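Long-range contact in Sn-glycerol-3-phosphate ABC transporter substrate-binding protein UspB (Mycobacterium tuberculosis, PDB 4MFI), which binds glycerophosphocholine as the substrate-binding subunit of an ABC transporter, probably delivering it to the membrane components for uptake: residues A[187-201]-A[257-270]. Numbering follows the deposited sequence.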
loop_
_atom_site.group_PDB
_atom_site.type_symbol
_atom_site.label_atom_id
_atom_site.label_comp_id
_atom_site.label_asym_id
_atom_site.label_seq_id
_atom_site.Cartn_x
_atom_site.Cartn_y
_atom_site.Cartn_z
ATOM N N LEU A 187 -23.371 -16.633 4.806
ATOM C CA LEU A 187 -22.680 -15.946 5.894
ATOM C C LEU A 187 -23.584 -14.900 6.541
ATOM O O LEU A 187 -23.570 -14.731 7.760
ATOM C CB LEU A 187 -21.382 -15.314 5.396
ATOM C CG LEU A 187 -20.228 -16.297 5.178
ATOM C CD1 LEU A 187 -19.160 -15.646 4.313
ATOM C CD2 LEU A 187 -19.654 -16.746 6.525
ATOM N N GLN A 188 -24.391 -14.210 5.741
ATOM C CA GLN A 188 -25.329 -13.239 6.306
ATOM C C GLN A 188 -26.356 -13.906 7.229
ATOM O O GLN A 188 -26.693 -13.369 8.289
ATOM C CB GLN A 188 -26.040 -12.458 5.196
ATOM C CG GLN A 188 -26.967 -11.365 5.710
ATOM C CD GLN A 188 -26.236 -10.300 6.505
ATOM O OE1 GLN A 188 -25.253 -9.722 6.031
ATOM N NE2 GLN A 188 -26.705 -10.037 7.721
ATOM N N ARG A 189 -26.857 -15.072 6.831
ATOM C CA ARG A 189 -27.785 -15.813 7.680
ATOM C C ARG A 189 -27.135 -16.142 9.016
ATOM O O ARG A 189 -27.769 -16.017 10.075
ATOM C CB ARG A 189 -28.220 -17.106 6.989
ATOM C CG ARG A 189 -29.240 -17.902 7.786
ATOM C CD ARG A 189 -29.592 -19.213 7.101
ATOM N NE ARG A 189 -28.487 -20.167 7.133
ATOM C CZ ARG A 189 -28.179 -20.912 8.190
ATOM N NH1 ARG A 189 -28.891 -20.808 9.307
ATOM N NH2 ARG A 189 -27.157 -21.755 8.130
ATOM N N VAL A 190 -25.876 -16.576 8.986
ATOM C CA VAL A 190 -25.278 -17.056 10.229
ATOM C C VAL A 190 -24.794 -15.941 11.151
ATOM O O VAL A 190 -24.608 -16.187 12.339
ATOM C CB VAL A 190 -24.171 -18.128 10.026
ATOM C CG1 VAL A 190 -24.687 -19.298 9.194
ATOM C CG2 VAL A 190 -22.935 -17.524 9.417
ATOM N N VAL A 191 -24.588 -14.723 10.642
ATOM C CA VAL A 191 -24.219 -13.631 11.552
ATOM C C VAL A 191 -25.440 -12.964 12.203
ATOM O O VAL A 191 -25.344 -12.411 13.300
ATOM C CB VAL A 191 -23.286 -12.553 10.915
ATOM C CG1 VAL A 191 -21.951 -13.163 10.500
ATOM C CG2 VAL A 191 -23.977 -11.818 9.755
ATOM N N GLY A 192 -26.589 -13.016 11.536
ATOM C CA GLY A 192 -27.809 -12.476 12.112
ATOM C C GLY A 192 -28.034 -10.990 11.878
ATOM O O GLY A 192 -27.309 -10.340 11.113
ATOM N N ALA A 193 -29.046 -10.451 12.551
ATOM C CA ALA A 193 -29.469 -9.066 12.344
ATOM C C ALA A 193 -28.442 -8.069 12.884
ATOM O O ALA A 193 -27.847 -8.287 13.934
ATOM C CB ALA A 193 -30.832 -8.832 12.999
ATOM N N GLY A 194 -28.256 -6.957 12.179
ATOM C CA GLY A 194 -27.347 -5.922 12.640
ATOM C C GLY A 194 -25.871 -6.210 12.427
ATOM O O GLY A 194 -25.017 -5.448 12.884
ATOM N N ARG A 195 -25.571 -7.316 11.748
ATOM C CA ARG A 195 -24.204 -7.674 11.380
ATOM C C ARG A 195 -24.158 -7.945 9.873
ATOM O O ARG A 195 -25.202 -8.000 9.213
ATOM C CB ARG A 195 -23.741 -8.911 12.156
ATOM C CG ARG A 195 -23.690 -8.731 13.664
ATOM C CD ARG A 195 -23.549 -10.093 14.343
ATOM N NE ARG A 195 -22.190 -10.603 14.359
ATOM C CZ ARG A 195 -21.858 -11.868 14.608
ATOM N NH1 ARG A 195 -22.792 -12.810 14.768
ATOM N NH2 ARG A 195 -20.579 -12.204 14.632
ATOM N N SER A 196 -22.956 -8.104 9.327
ATOM C CA SER A 196 -22.803 -8.345 7.889
ATOM C C SER A 196 -21.813 -9.456 7.615
ATOM O O SER A 196 -20.884 -9.676 8.401
ATOM C CB SER A 196 -22.333 -7.074 7.172
ATOM O OG SER A 196 -23.329 -6.071 7.212
ATOM N N ALA A 197 -22.005 -10.139 6.489
ATOM C CA ALA A 197 -21.064 -11.162 6.031
ATOM C C ALA A 197 -19.717 -10.553 5.652
ATOM O O ALA A 197 -18.678 -11.204 5.795
ATOM C CB ALA A 197 -21.642 -11.914 4.838
ATOM N N HIS A 198 -19.744 -9.326 5.131
ATOM C CA HIS A 198 -18.541 -8.692 4.591
ATOM C C HIS A 198 -18.643 -7.198 4.788
ATOM O O HIS A 198 -19.712 -6.622 4.609
ATOM C CB HIS A 198 -18.396 -9.013 3.091
ATOM C CG HIS A 198 -17.042 -8.700 2.536
ATOM N ND1 HIS A 198 -15.920 -9.429 2.865
ATOM C CD2 HIS A 198 -16.627 -7.740 1.670
ATOM C CE1 HIS A 198 -14.871 -8.935 2.227
ATOM N NE2 HIS A 198 -15.272 -7.907 1.498
ATOM N N GLY A 199 -17.535 -6.572 5.168
ATOM C CA GLY A 199 -17.472 -5.118 5.191
ATOM C C GLY A 199 -16.490 -4.622 4.153
ATOM O O GLY A 199 -15.388 -5.155 4.027
ATOM N N TRP A 200 -16.909 -3.602 3.411
ATOM C CA TRP A 200 -16.041 -2.867 2.493
ATOM C C TRP A 200 -15.567 -1.604 3.184
ATOM O O TRP A 200 -16.338 -0.950 3.887
ATOM C CB TRP A 200 -16.812 -2.458 1.236
ATOM C CG TRP A 200 -17.219 -3.598 0.348
ATOM C CD1 TRP A 200 -18.470 -4.142 0.224
ATOM C CD2 TRP A 200 -16.373 -4.321 -0.558
ATOM N NE1 TRP A 200 -18.449 -5.165 -0.691
ATOM C CE2 TRP A 200 -17.178 -5.290 -1.195
ATOM C CE3 TRP A 200 -15.015 -4.248 -0.885
ATOM C CZ2 TRP A 200 -16.668 -6.184 -2.134
ATOM C CZ3 TRP A 200 -14.510 -5.133 -1.826
ATOM C CH2 TRP A 200 -15.333 -6.092 -2.435
ATOM N N ALA A 201 -14.310 -1.226 2.953
ATOM C CA ALA A 201 -13.793 0.018 3.509
ATOM C C ALA A 201 -14.601 1.218 3.019
ATOM O O ALA A 201 -15.219 1.172 1.946
ATOM C CB ALA A 201 -12.342 0.195 3.118
ATOM N N ILE A 257 -13.052 -0.314 9.625
ATOM C CA ILE A 257 -13.177 -1.683 9.151
ATOM C C ILE A 257 -12.440 -2.713 10.012
ATOM O O ILE A 257 -12.983 -3.784 10.293
ATOM C CB ILE A 257 -12.796 -1.799 7.652
ATOM C CG1 ILE A 257 -13.239 -3.147 7.085
ATOM C CG2 ILE A 257 -11.306 -1.529 7.420
ATOM C CD1 ILE A 257 -13.154 -3.202 5.584
ATOM N N ALA A 258 -11.227 -2.393 10.445
ATOM C CA ALA A 258 -10.455 -3.326 11.262
ATOM C C ALA A 258 -11.170 -3.575 12.579
ATOM O O ALA A 258 -11.283 -4.713 13.041
ATOM C CB ALA A 258 -9.064 -2.791 11.510
ATOM N N ASN A 259 -11.656 -2.501 13.181
ATOM C CA ASN A 259 -12.404 -2.603 14.419
ATOM C C ASN A 259 -13.760 -3.310 14.266
ATOM O O ASN A 259 -14.171 -4.083 15.136
ATOM C CB ASN A 259 -12.583 -1.213 15.007
ATOM C CG ASN A 259 -12.898 -1.250 16.456
ATOM O OD1 ASN A 259 -12.050 -1.586 17.284
ATOM N ND2 ASN A 259 -14.128 -0.911 16.787
ATOM N N GLU A 260 -14.465 -3.048 13.171
ATOM C CA GLU A 260 -15.735 -3.737 12.944
ATOM C C GLU A 260 -15.530 -5.232 12.750
ATOM O O GLU A 260 -16.359 -6.040 13.170
ATOM C CB GLU A 260 -16.495 -3.124 11.765
ATOM C CG GLU A 260 -17.120 -1.776 12.101
ATOM C CD GLU A 260 -18.058 -1.276 11.023
ATOM O OE1 GLU A 260 -18.579 -2.101 10.244
ATOM O OE2 GLU A 260 -18.277 -0.049 10.958
ATOM N N PHE A 261 -14.423 -5.609 12.123
ATOM C CA PHE A 261 -14.096 -7.021 12.026
ATOM C C PHE A 261 -13.720 -7.594 13.397
ATOM O O PHE A 261 -14.238 -8.637 13.812
ATOM C CB PHE A 261 -12.968 -7.294 11.026
ATOM C CG PHE A 261 -12.583 -8.737 10.983
ATOM C CD1 PHE A 261 -13.388 -9.653 10.318
ATOM C CD2 PHE A 261 -11.463 -9.198 11.661
ATOM C CE1 PHE A 261 -13.073 -11.001 10.305
ATOM C CE2 PHE A 261 -11.139 -10.544 11.655
ATOM C CZ PHE A 261 -11.943 -11.447 10.968
ATOM N N ALA A 262 -12.803 -6.925 14.091
ATOM C CA ALA A 262 -12.287 -7.439 15.361
ATOM C C ALA A 262 -13.346 -7.591 16.444
ATOM O O ALA A 262 -13.212 -8.445 17.315
ATOM C CB ALA A 262 -11.137 -6.573 15.865
ATOM N N THR A 263 -14.390 -6.767 16.394
ATOM C CA THR A 263 -15.446 -6.813 17.403
ATOM C C THR A 263 -16.585 -7.736 16.987
ATOM O O THR A 263 -17.535 -7.934 17.747
ATOM C CB THR A 263 -16.022 -5.409 17.714
ATOM O OG1 THR A 263 -16.514 -4.811 16.509
ATOM C CG2 THR A 263 -14.958 -4.518 18.313
ATOM N N GLY A 264 -16.509 -8.282 15.777
ATOM C CA GLY A 264 -17.470 -9.281 15.346
ATOM C C GLY A 264 -18.666 -8.774 14.558
ATOM O O GLY A 264 -19.596 -9.537 14.298
ATOM N N ILE A 265 -18.658 -7.501 14.176
ATOM C CA ILE A 265 -19.759 -6.948 13.390
ATOM C C ILE A 265 -19.745 -7.495 11.953
ATOM O O ILE A 265 -20.802 -7.690 11.340
ATOM C CB ILE A 265 -19.698 -5.406 13.354
ATOM C CG1 ILE A 265 -19.669 -4.830 14.773
ATOM C CG2 ILE A 265 -20.875 -4.830 12.560
ATOM C CD1 ILE A 265 -20.794 -5.324 15.664
ATOM N N LEU A 266 -18.545 -7.748 11.432
ATOM C CA LEU A 266 -18.339 -8.245 10.073
ATOM C C LEU A 266 -17.742 -9.639 10.112
ATOM O O LEU A 266 -16.735 -9.857 10.791
ATOM C CB LEU A 266 -17.356 -7.346 9.326
ATOM C CG LEU A 266 -17.650 -5.851 9.320
ATOM C CD1 LEU A 266 -16.472 -5.090 8.725
ATOM C CD2 LEU A 266 -18.945 -5.529 8.565
ATOM N N ALA A 267 -18.307 -10.578 9.350
ATOM C CA ALA A 267 -17.723 -11.927 9.285
ATOM C C ALA A 267 -16.406 -11.954 8.508
ATOM O O ALA A 267 -15.618 -12.892 8.643
ATOM C CB ALA A 267 -18.703 -12.916 8.680
ATOM N N SER A 268 -16.189 -10.945 7.672
ATOM C CA SER A 268 -14.987 -10.868 6.854
ATOM C C SER A 268 -14.793 -9.450 6.341
ATOM O O SER A 268 -15.732 -8.640 6.342
ATOM C CB SER A 268 -15.053 -11.858 5.680
ATOM O OG SER A 268 -16.106 -11.548 4.781
ATOM N N ALA A 269 -13.580 -9.159 5.880
ATOM C CA ALA A 269 -13.230 -7.826 5.409
ATOM C C ALA A 269 -11.894 -7.864 4.717
ATOM O O ALA A 269 -11.020 -8.634 5.098
ATOM C CB ALA A 269 -13.156 -6.855 6.586
ATOM N N VAL A 270 -11.738 -7.032 3.691
ATOM C CA VAL A 270 -10.421 -6.747 3.138
ATOM C C VAL A 270 -9.895 -5.476 3.790
ATOM O O VAL A 270 -10.496 -4.405 3.693
ATOM C CB VAL A 270 -10.452 -6.604 1.605
ATOM C CG1 VAL A 270 -9.086 -6.169 1.081
ATOM C CG2 VAL A 270 -10.871 -7.919 0.965
HETATM O O HOH W 1 -13.683 -5.563 2.029
HETATM O O HOH W 2 -12.348 -3.207 1.850
#
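His198 meets Ser268 edge-on: ND1 donates to OG over 2.9 Å, with an N-H...O angle of 171° and OG lying in the ring plane. The same hydroxyl donates to Ala197 O, 2.8 Å from OG, so it accepts from the imidazole and gives to the carbonyl. Ser268 OG sits between its backbone N and carbonyl carbon (chi1 64°), a rotamer that brings it within range of both partners. The imidazole also packs edge-to-face with Phe180 of helix 177-191.

Arg195 makes the second polar grip. Bent at chi3 (81°), the chain turns its guanidinium side-on to Gly264 O, which accepts from Arg195 NE at 2.8 Å and NH2 at 2.9 Å, nearly in the guanidinium plane. NH1 reaches back to Val191 O, while Val191 CB lies over one face of the group. Gly264, with positive phi, is the residue of the Schellman motif that ends helix 257-262.

Alongside these grips the backbones pair in parallel: Ser196 N to Ile265 O at 3.0 Å, Ala267 N to Ser196 O, then Gly199 N to Ser268 O. Leu266 presses both methyls on Gly199 CA, each 3.7 Å away, and Ala267 CB packs 3.7 Å from Val191 CG1. Beyond this pairing, water 1 links Gly199 O to Val270 N, and water 2 links Ala201 N to Val270 O.

The contact thus joins the turn after helix 177-191 and strand 198-201, itself paired in parallel with strand 251-254, to the end of helix 257-262 and strand 268-272. Directional bonds from imidazole, hydroxyl, guanidinium and backbone set the register, while apolar side chains pack the joint.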